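Local coordinates for homospermidine synthase (Legionella pneumophila subsp. pneumophila str. Philadelphia 1, PDB 2PH5), which catalyses the NAD-dependent formation of the polyamine homospermidine, a transferase reaction in which putrescine serves as substrate, at the nicotinamide-adenine-dinucleotide site and the interface of chains A and B. Numbering follows the deposited sequence. Chains: chain A/B, Homospermidine synthase.

Contact 1: the nicotinamide-adenine-dinucleotide site. Residues chain A 20-24, 47-49, 66-68, 90-92, 94, 113-114, 116, 157-160, 227, 396. With NAD (nicotinamide-adenine-dinucleotide), chain C.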
loop_
_atom_site.group_PDB
_atom_site.type_symbol
_atom_site.label_atom_id
_atom_site.label_comp_id
_atom_site.label_asym_id
_atom_site.label_seq_id
_atom_site.Cartn_x
_atom_site.Cartn_y
_atom_site.Cartn_z
ATOM N N GLY A 20 -22.577 -5.364 23.886
ATOM C CA GLY A 20 -21.868 -4.983 22.686
ATOM C C GLY A 20 -22.412 -5.875 21.589
ATOM O O GLY A 20 -22.735 -7.032 21.854
ATOM N N PHE A 21 -22.543 -5.355 20.373
ATOM C CA PHE A 21 -23.047 -6.166 19.273
ATOM C C PHE A 21 -22.437 -5.704 17.956
ATOM O O PHE A 21 -23.146 -5.434 16.984
ATOM C CB PHE A 21 -24.578 -6.092 19.201
ATOM C CG PHE A 21 -25.223 -7.312 18.579
ATOM C CD1 PHE A 21 -24.958 -8.585 19.080
ATOM C CD2 PHE A 21 -26.121 -7.184 17.516
ATOM C CE1 PHE A 21 -25.581 -9.719 18.532
ATOM C CE2 PHE A 21 -26.750 -8.309 16.962
ATOM C CZ PHE A 21 -26.481 -9.580 17.470
ATOM N N GLY A 22 -21.108 -5.616 17.934
ATOM C CA GLY A 22 -20.414 -5.188 16.735
ATOM C C GLY A 22 -19.941 -6.341 15.865
ATOM O O GLY A 22 -20.659 -7.328 15.655
ATOM N N CYS A 23 -18.712 -6.202 15.370
ATOM C CA CYS A 23 -18.069 -7.191 14.511
ATOM C C CYS A 23 -18.036 -8.569 15.174
ATOM O O CYS A 23 -18.501 -9.560 14.601
ATOM C CB CYS A 23 -16.641 -6.735 14.188
ATOM S SG CYS A 23 -16.495 -4.968 13.740
ATOM N N VAL A 24 -17.485 -8.624 16.383
ATOM C CA VAL A 24 -17.379 -9.873 17.139
ATOM C C VAL A 24 -18.735 -10.410 17.624
ATOM O O VAL A 24 -19.098 -11.551 17.335
ATOM C CB VAL A 24 -16.444 -9.692 18.367
ATOM C CG1 VAL A 24 -16.372 -10.985 19.168
ATOM C CG2 VAL A 24 -15.056 -9.288 17.902
ATOM N N ALA A 47 -26.369 -2.934 23.828
ATOM C CA ALA A 47 -25.397 -2.199 23.013
ATOM C C ALA A 47 -25.800 -0.729 22.895
ATOM O O ALA A 47 -26.977 -0.393 23.014
ATOM C CB ALA A 47 -25.300 -2.829 21.635
ATOM N N ALA A 48 -24.830 0.145 22.650
ATOM C CA ALA A 48 -25.118 1.576 22.551
ATOM C C ALA A 48 -25.640 2.020 21.190
ATOM O O ALA A 48 -26.454 2.939 21.100
ATOM C CB ALA A 48 -23.886 2.378 22.906
ATOM N N GLU A 49 -25.160 1.373 20.136
ATOM C CA GLU A 49 -25.575 1.717 18.786
ATOM C C GLU A 49 -26.312 0.550 18.163
ATOM O O GLU A 49 -25.927 -0.611 18.347
ATOM C CB GLU A 49 -24.364 2.051 17.912
ATOM C CG GLU A 49 -23.572 3.260 18.350
ATOM C CD GLU A 49 -22.079 2.982 18.394
ATOM O OE1 GLU A 49 -21.632 2.300 19.344
ATOM O OE2 GLU A 49 -21.354 3.436 17.474
ATOM N N GLN A 66 -28.838 0.704 24.794
ATOM C CA GLN A 66 -28.463 1.528 25.930
ATOM C C GLN A 66 -26.972 1.733 26.053
ATOM O O GLN A 66 -26.184 0.841 25.759
ATOM C CB GLN A 66 -28.991 0.937 27.237
ATOM C CG GLN A 66 -28.593 1.761 28.453
ATOM C CD GLN A 66 -29.733 1.964 29.439
ATOM O OE1 GLN A 66 -30.279 1.003 29.992
ATOM N NE2 GLN A 66 -30.094 3.225 29.669
ATOM N N GLN A 67 -26.586 2.929 26.482
ATOM C CA GLN A 67 -25.181 3.256 26.671
ATOM C C GLN A 67 -24.801 2.932 28.120
ATOM O O GLN A 67 -25.437 3.411 29.058
ATOM C CB GLN A 67 -24.953 4.739 26.374
ATOM C CG GLN A 67 -23.556 5.242 26.708
ATOM C CD GLN A 67 -23.391 6.723 26.404
ATOM O OE1 GLN A 67 -23.531 7.151 25.258
ATOM N NE2 GLN A 67 -23.100 7.511 27.431
ATOM N N ILE A 68 -23.778 2.105 28.298
ATOM C CA ILE A 68 -23.333 1.721 29.635
ATOM C C ILE A 68 -22.302 2.718 30.139
ATOM O O ILE A 68 -21.281 2.955 29.500
ATOM C CB ILE A 68 -22.720 0.296 29.632
ATOM C CG1 ILE A 68 -23.786 -0.721 29.189
ATOM C CG2 ILE A 68 -22.186 -0.057 31.007
ATOM C CD1 ILE A 68 -25.064 -0.669 30.008
ATOM N N VAL A 90 -18.081 -8.190 24.721
ATOM C CA VAL A 90 -17.545 -7.951 23.389
ATOM C C VAL A 90 -17.822 -6.490 23.007
ATOM O O VAL A 90 -18.171 -6.180 21.862
ATOM C CB VAL A 90 -18.178 -8.908 22.344
ATOM C CG1 VAL A 90 -17.779 -10.346 22.640
ATOM C CG2 VAL A 90 -19.684 -8.776 22.353
ATOM N N SER A 91 -17.663 -5.606 23.995
ATOM C CA SER A 91 -17.890 -4.169 23.833
ATOM C C SER A 91 -16.589 -3.398 23.745
ATOM O O SER A 91 -15.508 -3.976 23.700
ATOM C CB SER A 91 -18.677 -3.611 25.024
ATOM O OG SER A 91 -17.932 -3.740 26.228
ATOM N N ILE A 92 -16.711 -2.077 23.719
ATOM C CA ILE A 92 -15.558 -1.203 23.697
ATOM C C ILE A 92 -15.873 -0.028 24.631
ATOM O O ILE A 92 -17.042 0.262 24.909
ATOM C CB ILE A 92 -15.254 -0.719 22.262
ATOM C CG1 ILE A 92 -13.756 -0.488 22.135
ATOM C CG2 ILE A 92 -16.054 0.540 21.915
ATOM C CD1 ILE A 92 -12.965 -1.782 22.155
ATOM N N ILE A 94 -15.815 0.193 27.777
ATOM C CA ILE A 94 -16.376 -0.136 29.089
ATOM C C ILE A 94 -15.335 -0.870 29.930
ATOM O O ILE A 94 -14.724 -1.838 29.480
ATOM C CB ILE A 94 -17.628 -1.022 28.990
ATOM C CG1 ILE A 94 -18.684 -0.361 28.112
ATOM C CG2 ILE A 94 -18.214 -1.244 30.379
ATOM C CD1 ILE A 94 -19.943 -1.200 27.933
ATOM N N ALA A 113 -12.580 -10.456 24.809
ATOM C CA ALA A 113 -11.577 -10.672 23.781
ATOM C C ALA A 113 -10.483 -9.611 23.922
ATOM O O ALA A 113 -9.522 -9.598 23.156
ATOM C CB ALA A 113 -12.231 -10.613 22.404
ATOM N N ALA A 114 -10.633 -8.719 24.901
ATOM C CA ALA A 114 -9.630 -7.677 25.148
ATOM C C ALA A 114 -9.963 -6.818 26.373
ATOM O O ALA A 114 -11.130 -6.499 26.627
ATOM C CB ALA A 114 -9.466 -6.783 23.911
ATOM N N GLU A 116 -10.412 -3.565 28.358
ATOM C CA GLU A 116 -10.715 -2.179 28.017
ATOM C C GLU A 116 -11.061 -1.335 29.247
ATOM O O GLU A 116 -11.561 -1.845 30.253
ATOM C CB GLU A 116 -11.894 -2.142 27.041
ATOM C CG GLU A 116 -11.635 -2.789 25.697
ATOM C CD GLU A 116 -10.962 -1.848 24.718
ATOM O OE1 GLU A 116 -11.453 -0.708 24.568
ATOM O OE2 GLU A 116 -9.953 -2.247 24.089
ATOM N N GLY A 157 -9.378 -14.091 22.461
ATOM C CA GLY A 157 -9.926 -14.037 21.114
ATOM C C GLY A 157 -8.967 -14.824 20.245
ATOM O O GLY A 157 -8.305 -15.726 20.747
ATOM N N ALA A 158 -8.881 -14.502 18.958
ATOM C CA ALA A 158 -7.959 -15.208 18.080
ATOM C C ALA A 158 -6.559 -14.770 18.529
ATOM O O ALA A 158 -5.687 -15.594 18.790
ATOM C CB ALA A 158 -8.216 -14.838 16.623
ATOM N N ASN A 159 -6.334 -13.467 18.601
ATOM C CA ASN A 159 -5.060 -12.969 19.093
ATOM C C ASN A 159 -5.249 -11.561 19.614
ATOM O O ASN A 159 -5.600 -10.645 18.872
ATOM C CB ASN A 159 -3.938 -13.009 18.034
ATOM C CG ASN A 159 -4.184 -12.090 16.877
ATOM O OD1 ASN A 159 -3.248 -11.693 16.185
ATOM N ND2 ASN A 159 -5.451 -11.757 16.638
ATOM N N PRO A 160 -5.027 -11.374 20.918
ATOM C CA PRO A 160 -4.612 -12.387 21.893
ATOM C C PRO A 160 -5.620 -13.518 22.076
ATOM O O PRO A 160 -6.815 -13.337 21.835
ATOM C CB PRO A 160 -4.460 -11.578 23.167
ATOM C CG PRO A 160 -5.601 -10.616 23.040
ATOM C CD PRO A 160 -5.460 -10.144 21.600
ATOM N N SER A 227 -12.795 -4.709 12.878
ATOM C CA SER A 227 -12.897 -3.311 13.272
ATOM C C SER A 227 -11.839 -2.381 12.693
ATOM O O SER A 227 -10.646 -2.529 12.970
ATOM C CB SER A 227 -12.868 -3.171 14.787
ATOM O OG SER A 227 -12.903 -1.801 15.134
ATOM N N VAL A 396 -11.966 -15.604 15.335
ATOM C CA VAL A 396 -12.055 -14.938 16.627
ATOM C C VAL A 396 -13.149 -15.523 17.505
ATOM O O VAL A 396 -12.934 -15.759 18.695
ATOM C CB VAL A 396 -12.320 -13.435 16.468
ATOM C CG1 VAL A 396 -12.135 -12.736 17.799
ATOM C CG2 VAL A 396 -11.399 -12.859 15.407
HETATM P PA NAD C . -17.202 -2.860 17.456
HETATM O O1A NAD C . -16.793 -1.421 17.618
HETATM O O2A NAD C . -17.582 -3.331 16.095
HETATM O O5B NAD C . -18.422 -3.223 18.461
HETATM C C5B NAD C . -18.368 -2.838 19.832
HETATM C C4B NAD C . -19.811 -2.724 20.357
HETATM O O4B NAD C . -19.704 -2.299 21.699
HETATM C C3B NAD C . -20.679 -1.696 19.625
HETATM O O3B NAD C . -21.883 -2.308 19.155
HETATM C C2B NAD C . -20.948 -0.636 20.655
HETATM O O2B NAD C . -22.193 0.015 20.539
HETATM C C1B NAD C . -20.731 -1.370 21.979
HETATM N N9A NAD C . -20.269 -0.541 23.099
HETATM C C8A NAD C . -19.459 0.600 22.960
HETATM N N7A NAD C . -19.793 1.555 23.850
HETATM C C5A NAD C . -20.827 1.060 24.568
HETATM C C6A NAD C . -21.565 1.602 25.620
HETATM N N6A NAD C . -21.336 2.807 26.145
HETATM N N1A NAD C . -22.586 0.819 26.142
HETATM C C2A NAD C . -22.877 -0.439 25.655
HETATM N N3A NAD C . -22.158 -0.998 24.625
HETATM C C4A NAD C . -21.153 -0.228 24.113
HETATM O O3 NAD C . -15.947 -3.696 17.933
HETATM P PN NAD C . -15.681 -5.268 18.118
HETATM O O1N NAD C . -14.388 -5.570 17.458
HETATM O O2N NAD C . -16.918 -6.005 17.676
HETATM O O5D NAD C . -15.540 -5.160 19.693
HETATM C C5D NAD C . -15.252 -6.217 20.573
HETATM C C4D NAD C . -13.767 -6.103 20.850
HETATM O O4D NAD C . -13.156 -7.335 20.578
HETATM C C3D NAD C . -12.679 -5.125 21.245
HETATM O O3D NAD C . -12.590 -4.981 22.653
HETATM C C2D NAD C . -11.448 -5.768 20.630
HETATM O O2D NAD C . -10.248 -5.371 21.231
HETATM C C1D NAD C . -11.752 -7.258 20.736
HETATM N N1N NAD C . -11.216 -8.126 19.662
HETATM C C2N NAD C . -10.359 -9.159 19.968
HETATM C C3N NAD C . -9.898 -9.970 18.909
HETATM C C7N NAD C . -8.980 -11.119 19.147
HETATM O O7N NAD C . -8.601 -11.858 18.055
HETATM N N7N NAD C . -8.551 -11.457 20.345
HETATM C C4N NAD C . -10.305 -9.730 17.558
HETATM C C5N NAD C . -11.181 -8.657 17.290
HETATM C C6N NAD C . -11.641 -7.859 18.320
HETATM O O HOH W 1 -14.109 -1.156 17.399
HETATM O O HOH W 2 -13.228 -6.398 15.194
HETATM O O HOH W 3 -18.744 -6.724 19.136
#
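NAD lies along a Rossmann-type nucleotide site whose GxGxxG glycine loop starts at A:Gly20, and the protein hides 725 of its 863 Å². The adenine end is tightly packed: the methyl CB of A:Ala48 sits over one face of the six-membered ring and CD1 of A:Ile94 over the other, while the backbone N of A:Ile68 donates to N1A of NAD at 2.8 Å, nearly straight (170° at H). A:Glu49, bent at chi2 (132°), swings its carboxylate OE1 to the ribose 2'-hydroxyl O2B of NAD at 2.6 Å, met from above the carboxylate plane; an acid here is typical of NAD-binding Rossmann sites. At the start of helix 23-35, A:Val24 N donates to O2N of NAD (3.0 Å) and A:Cys23 N to O2A (3.2 Å), where the helix end may ease the diphosphate charge. The other end is gripped too: the amide oxygen O7N of NAD accepts from A:Ala158 N (bent) and A:Asn159 N (nearly straight), each at 2.8 Å, and N7N gives to a lone pair of A:Pro160 O, fixing the amide's rotation. A:Val396 CG1 touches C4N of NAD, the hydride-carrying carbon, at 3.5 Å. The looser side is beside the diphosphate, where waters intervene: A:Ser227 OG reaches O1A through water 1, and its N reaches O1N of NAD through water 2. The site holds the redox cofactor, its nicotinamide fixed as would suit hydride transfer.

Contact 2: the interface of chains A and B. Residues chain A 212-214, 216, 353; chain B 213-214, 216-217.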
loop_
_atom_site.group_PDB
_atom_site.type_symbol
_atom_site.label_atom_id
_atom_site.label_comp_id
_atom_site.label_asym_id
_atom_site.label_seq_id
_atom_site.Cartn_x
_atom_site.Cartn_y
_atom_site.Cartn_z
ATOM N N VAL A 212 -10.251 -10.651 -0.625
ATOM C CA VAL A 212 -10.481 -9.571 -1.582
ATOM C C VAL A 212 -11.978 -9.311 -1.663
ATOM O O VAL A 212 -12.777 -10.134 -1.215
ATOM C CB VAL A 212 -9.967 -9.908 -3.000
ATOM C CG1 VAL A 212 -8.455 -9.950 -2.999
ATOM C CG2 VAL A 212 -10.556 -11.224 -3.475
ATOM N N THR A 213 -12.363 -8.190 -2.266
ATOM C CA THR A 213 -13.773 -7.833 -2.319
ATOM C C THR A 213 -14.298 -7.215 -3.605
ATOM O O THR A 213 -13.544 -6.887 -4.520
ATOM C CB THR A 213 -14.096 -6.821 -1.238
ATOM O OG1 THR A 213 -13.319 -5.645 -1.477
ATOM C CG2 THR A 213 -13.772 -7.370 0.141
ATOM N N TYR A 214 -15.616 -7.042 -3.634
ATOM C CA TYR A 214 -16.318 -6.427 -4.745
ATOM C C TYR A 214 -17.605 -5.784 -4.210
ATOM O O TYR A 214 -18.364 -6.407 -3.472
ATOM C CB TYR A 214 -16.665 -7.464 -5.815
ATOM C CG TYR A 214 -17.500 -6.868 -6.922
ATOM C CD1 TYR A 214 -16.913 -6.108 -7.945
ATOM C CD2 TYR A 214 -18.890 -6.966 -6.891
ATOM C CE1 TYR A 214 -17.700 -5.453 -8.902
ATOM C CE2 TYR A 214 -19.677 -6.318 -7.835
ATOM C CZ TYR A 214 -19.080 -5.562 -8.830
ATOM O OH TYR A 214 -19.879 -4.883 -9.710
ATOM N N PRO A 216 -14.830 -2.597 -5.516
ATOM C CA PRO A 216 -13.534 -2.150 -4.991
ATOM C C PRO A 216 -13.668 -1.145 -3.845
ATOM O O PRO A 216 -14.772 -0.736 -3.483
ATOM C CB PRO A 216 -12.866 -1.511 -6.209
ATOM C CG PRO A 216 -13.514 -2.199 -7.367
ATOM C CD PRO A 216 -14.951 -2.263 -6.944
ATOM N N ILE A 353 -15.261 -11.701 -2.053
ATOM C CA ILE A 353 -15.567 -12.784 -2.975
ATOM C C ILE A 353 -14.579 -13.949 -2.971
ATOM O O ILE A 353 -14.916 -15.046 -3.403
ATOM C CB ILE A 353 -15.664 -12.229 -4.401
ATOM C CG1 ILE A 353 -14.271 -11.804 -4.888
ATOM C CG2 ILE A 353 -16.633 -11.058 -4.419
ATOM C CD1 ILE A 353 -14.245 -11.053 -6.210
ATOM N N THR B 213 -10.623 -2.090 -10.384
ATOM C CA THR B 213 -10.917 -3.209 -11.268
ATOM C C THR B 213 -11.664 -4.396 -10.682
ATOM O O THR B 213 -11.889 -4.488 -9.477
ATOM C CB THR B 213 -9.629 -3.790 -11.818
ATOM O OG1 THR B 213 -8.847 -4.269 -10.721
ATOM C CG2 THR B 213 -8.839 -2.743 -12.584
ATOM N N TYR B 214 -12.018 -5.318 -11.574
ATOM C CA TYR B 214 -12.698 -6.550 -11.223
ATOM C C TYR B 214 -12.349 -7.613 -12.274
ATOM O O TYR B 214 -12.431 -7.365 -13.475
ATOM C CB TYR B 214 -14.214 -6.346 -11.178
ATOM C CG TYR B 214 -14.945 -7.643 -10.933
ATOM C CD1 TYR B 214 -15.048 -8.186 -9.644
ATOM C CD2 TYR B 214 -15.441 -8.389 -12.002
ATOM C CE1 TYR B 214 -15.620 -9.449 -9.435
ATOM C CE2 TYR B 214 -16.007 -9.641 -11.803
ATOM C CZ TYR B 214 -16.088 -10.167 -10.524
ATOM O OH TYR B 214 -16.593 -11.428 -10.361
ATOM N N PRO B 216 -10.491 -8.728 -8.418
ATOM C CA PRO B 216 -9.412 -8.112 -7.636
ATOM C C PRO B 216 -8.018 -8.554 -8.090
ATOM O O PRO B 216 -7.875 -9.392 -8.980
ATOM C CB PRO B 216 -9.702 -8.583 -6.211
ATOM C CG PRO B 216 -11.174 -8.842 -6.220
ATOM C CD PRO B 216 -11.377 -9.513 -7.546
ATOM N N LYS B 217 -6.992 -7.995 -7.458
ATOM C CA LYS B 217 -5.628 -8.353 -7.797
ATOM C C LYS B 217 -5.299 -9.722 -7.218
ATOM O O LYS B 217 -5.866 -10.127 -6.202
ATOM C CB LYS B 217 -4.652 -7.328 -7.230
ATOM C CG LYS B 217 -3.196 -7.732 -7.374
ATOM C CD LYS B 217 -2.284 -6.778 -6.617
ATOM C CE LYS B 217 -0.824 -7.132 -6.840
ATOM N NZ LYS B 217 -0.518 -8.512 -6.355
#
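B:Pro216 is the wedge of this mainly apolar patch between two copies of one chain, and its ring can be followed atom by atom. CB of B:Pro216 leans on the branch carbon CB of A:Val212 at 3.5 Å, with both methyls of the valine alongside and the two side chains crossing obliquely. Next, CG at the tip of the proline ring turns toward the backbone carbonyl O of A:Thr213, 3.5 Å away, and also touches A:Val212. CD, which closes the ring back onto N, meets the end methyl CD1 of A:Ile353 tip to tip at 3.5 Å; CG1 of that isoleucine takes the crowded position between backbone N and carbonyl carbon (chi1 70°), and the chain beyond it runs extended to CD1. The same CD1 also brushes CE1 of B:Tyr214. Beside the wedge, A:Tyr214 and B:Tyr214, each with CG anti to the backbone N (chi1 175°), cross at about a right angle. Their rings pair edge-to-face, centroids 4.8 Å apart and planes 64° to each other, and CD1 of A:Tyr214 comes to 3.3 Å from CD1 of B:Tyr214. Since the same residue appears on both sides, the pair lies near the two-fold axis. With no polar pair in bonding reach, the patch works by shape and packing, joining the two chains of what may be the functional dimer.

Contact 3: the interface of chains A and B. Residues chain A 275, 286-287, 322; chain B 332, 335-336, 338.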
loop_
_atom_site.group_PDB
_atom_site.type_symbol
_atom_site.label_atom_id
_atom_site.label_comp_id
_atom_site.label_asym_id
_atom_site.label_seq_id
_atom_site.Cartn_x
_atom_site.Cartn_y
_atom_site.Cartn_z
HETATM N N MSE A 275 8.031 -2.199 9.369
HETATM C CA MSE A 275 7.808 -3.461 8.677
HETATM C C MSE A 275 8.802 -4.506 9.193
HETATM O O MSE A 275 9.944 -4.189 9.532
HETATM C CB MSE A 275 8.012 -3.281 7.169
HETATM C CG MSE A 275 7.190 -2.180 6.524
HETATM SE SE MSE A 275 5.285 -2.426 6.731
HETATM C CE MSE A 275 5.033 -3.938 5.538
ATOM N N PHE A 286 7.217 -12.574 3.543
ATOM C CA PHE A 286 6.483 -11.345 3.277
ATOM C C PHE A 286 6.908 -10.256 4.250
ATOM O O PHE A 286 7.690 -10.505 5.166
ATOM C CB PHE A 286 4.972 -11.582 3.413
ATOM C CG PHE A 286 4.517 -11.770 4.833
ATOM C CD1 PHE A 286 4.818 -12.942 5.527
ATOM C CD2 PHE A 286 3.821 -10.759 5.493
ATOM C CE1 PHE A 286 4.435 -13.109 6.859
ATOM C CE2 PHE A 286 3.431 -10.910 6.828
ATOM C CZ PHE A 286 3.740 -12.093 7.514
ATOM N N HIS A 287 6.409 -9.043 4.037
ATOM C CA HIS A 287 6.719 -7.946 4.943
ATOM C C HIS A 287 5.443 -7.523 5.654
ATOM O O HIS A 287 4.557 -6.913 5.054
ATOM C CB HIS A 287 7.299 -6.742 4.199
ATOM C CG HIS A 287 8.707 -6.938 3.726
ATOM N ND1 HIS A 287 9.488 -5.899 3.266
ATOM C CD2 HIS A 287 9.464 -8.057 3.619
ATOM C CE1 HIS A 287 10.667 -6.370 2.897
ATOM N NE2 HIS A 287 10.677 -7.676 3.101
ATOM N N ASN A 322 -0.147 -8.574 8.089
ATOM C CA ASN A 322 -0.350 -8.145 6.717
ATOM C C ASN A 322 -1.853 -8.286 6.524
ATOM O O ASN A 322 -2.360 -9.389 6.295
ATOM C CB ASN A 322 0.398 -9.047 5.744
ATOM C CG ASN A 322 0.402 -8.498 4.332
ATOM O OD1 ASN A 322 0.788 -9.185 3.391
ATOM N ND2 ASN A 322 -0.021 -7.253 4.178
ATOM N N PHE B 332 3.770 -2.412 -3.101
ATOM C CA PHE B 332 3.858 -2.935 -1.739
ATOM C C PHE B 332 4.424 -4.360 -1.766
ATOM O O PHE B 332 5.341 -4.688 -1.004
ATOM C CB PHE B 332 2.471 -2.902 -1.076
ATOM C CG PHE B 332 2.425 -3.510 0.306
ATOM C CD1 PHE B 332 2.247 -4.885 0.474
ATOM C CD2 PHE B 332 2.543 -2.706 1.441
ATOM C CE1 PHE B 332 2.182 -5.453 1.752
ATOM C CE2 PHE B 332 2.481 -3.269 2.725
ATOM C CZ PHE B 332 2.300 -4.645 2.876
ATOM N N LYS B 335 8.290 -4.443 -2.809
ATOM C CA LYS B 335 9.183 -4.181 -1.684
ATOM C C LYS B 335 9.172 -5.399 -0.773
ATOM O O LYS B 335 10.213 -5.806 -0.257
ATOM C CB LYS B 335 8.713 -2.959 -0.885
ATOM C CG LYS B 335 8.731 -1.657 -1.650
ATOM C CD LYS B 335 8.071 -0.553 -0.856
ATOM C CE LYS B 335 8.160 0.751 -1.623
ATOM N NZ LYS B 335 7.503 1.903 -0.936
ATOM N N SER B 336 7.982 -5.963 -0.575
ATOM C CA SER B 336 7.796 -7.147 0.256
ATOM C C SER B 336 8.657 -8.304 -0.261
ATOM O O SER B 336 9.107 -9.145 0.515
ATOM C CB SER B 336 6.319 -7.554 0.259
ATOM O OG SER B 336 6.098 -8.739 1.004
ATOM N N GLU B 338 11.560 -8.040 -1.410
ATOM C CA GLU B 338 12.925 -7.529 -1.432
ATOM C C GLU B 338 13.337 -6.931 -2.797
ATOM O O GLU B 338 14.443 -7.181 -3.284
ATOM C CB GLU B 338 13.881 -8.659 -1.033
ATOM C CG GLU B 338 14.635 -8.428 0.279
ATOM C CD GLU B 338 13.765 -8.502 1.530
ATOM O OE1 GLU B 338 14.095 -7.794 2.498
ATOM O OE2 GLU B 338 12.780 -9.266 1.568
#
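All the residues here belong to the C-terminal saccharopine dehydrogenase-family region, and A:His287, on strand 286-289, is the most buried. It meets the end of helix 325-336 of chain B. Its backbone N donates to the hydroxyl OG of B:Ser336 at 3.1 Å, a bent bond (136° at H); that hydroxyl is turned anti to its own backbone N. From there the imidazole, with CG anti to the carbonyl carbon (chi1 -73°), lies across the helix end: the carbonyl O of B:Ser336 stands above one face toward the rim, and the carbonyl O of B:Lys335 is 3.2 Å from CE1 of A:His287. At the far edge NE2 of A:His287 donates to the carboxylate OE2 of B:Glu338 at 3.0 Å, close to the ring plane, while the carboxylate plane stands 65° away from it and is approached from above. Helix-end carbonyls and this acid could together raise the histidine's affinity for a proton. One turn back on the helix, B:Phe332, its CG anti to the backbone N, pushes the rim of its ring into chain A. CZ faces the amide ND2 of A:Asn322 tip to tip at 3.7 Å, and CE2 takes the terminal methyl CE of A:Met275, a selenomethionine, obliquely at 3.9 Å.

Contact 1 lies inside one chain, whereas contacts 2 and 3 are patches of the same two-fold interface, each with a twin in which the chains are exchanged. Between C-alpha centres, contacts 1 and 2 are about 28 Å apart, contacts 1 and 3 about 31 Å, and contacts 2 and 3 about 21 Å. They have no residue in common. Contact 2 rests on packing near the axis; contact 3 adds polar bonds at a helix end. The cofactor pocket, well away from the interface, is built from one chain and repeats in the other, so each can bind its own NAD; pairing could steady the subunits.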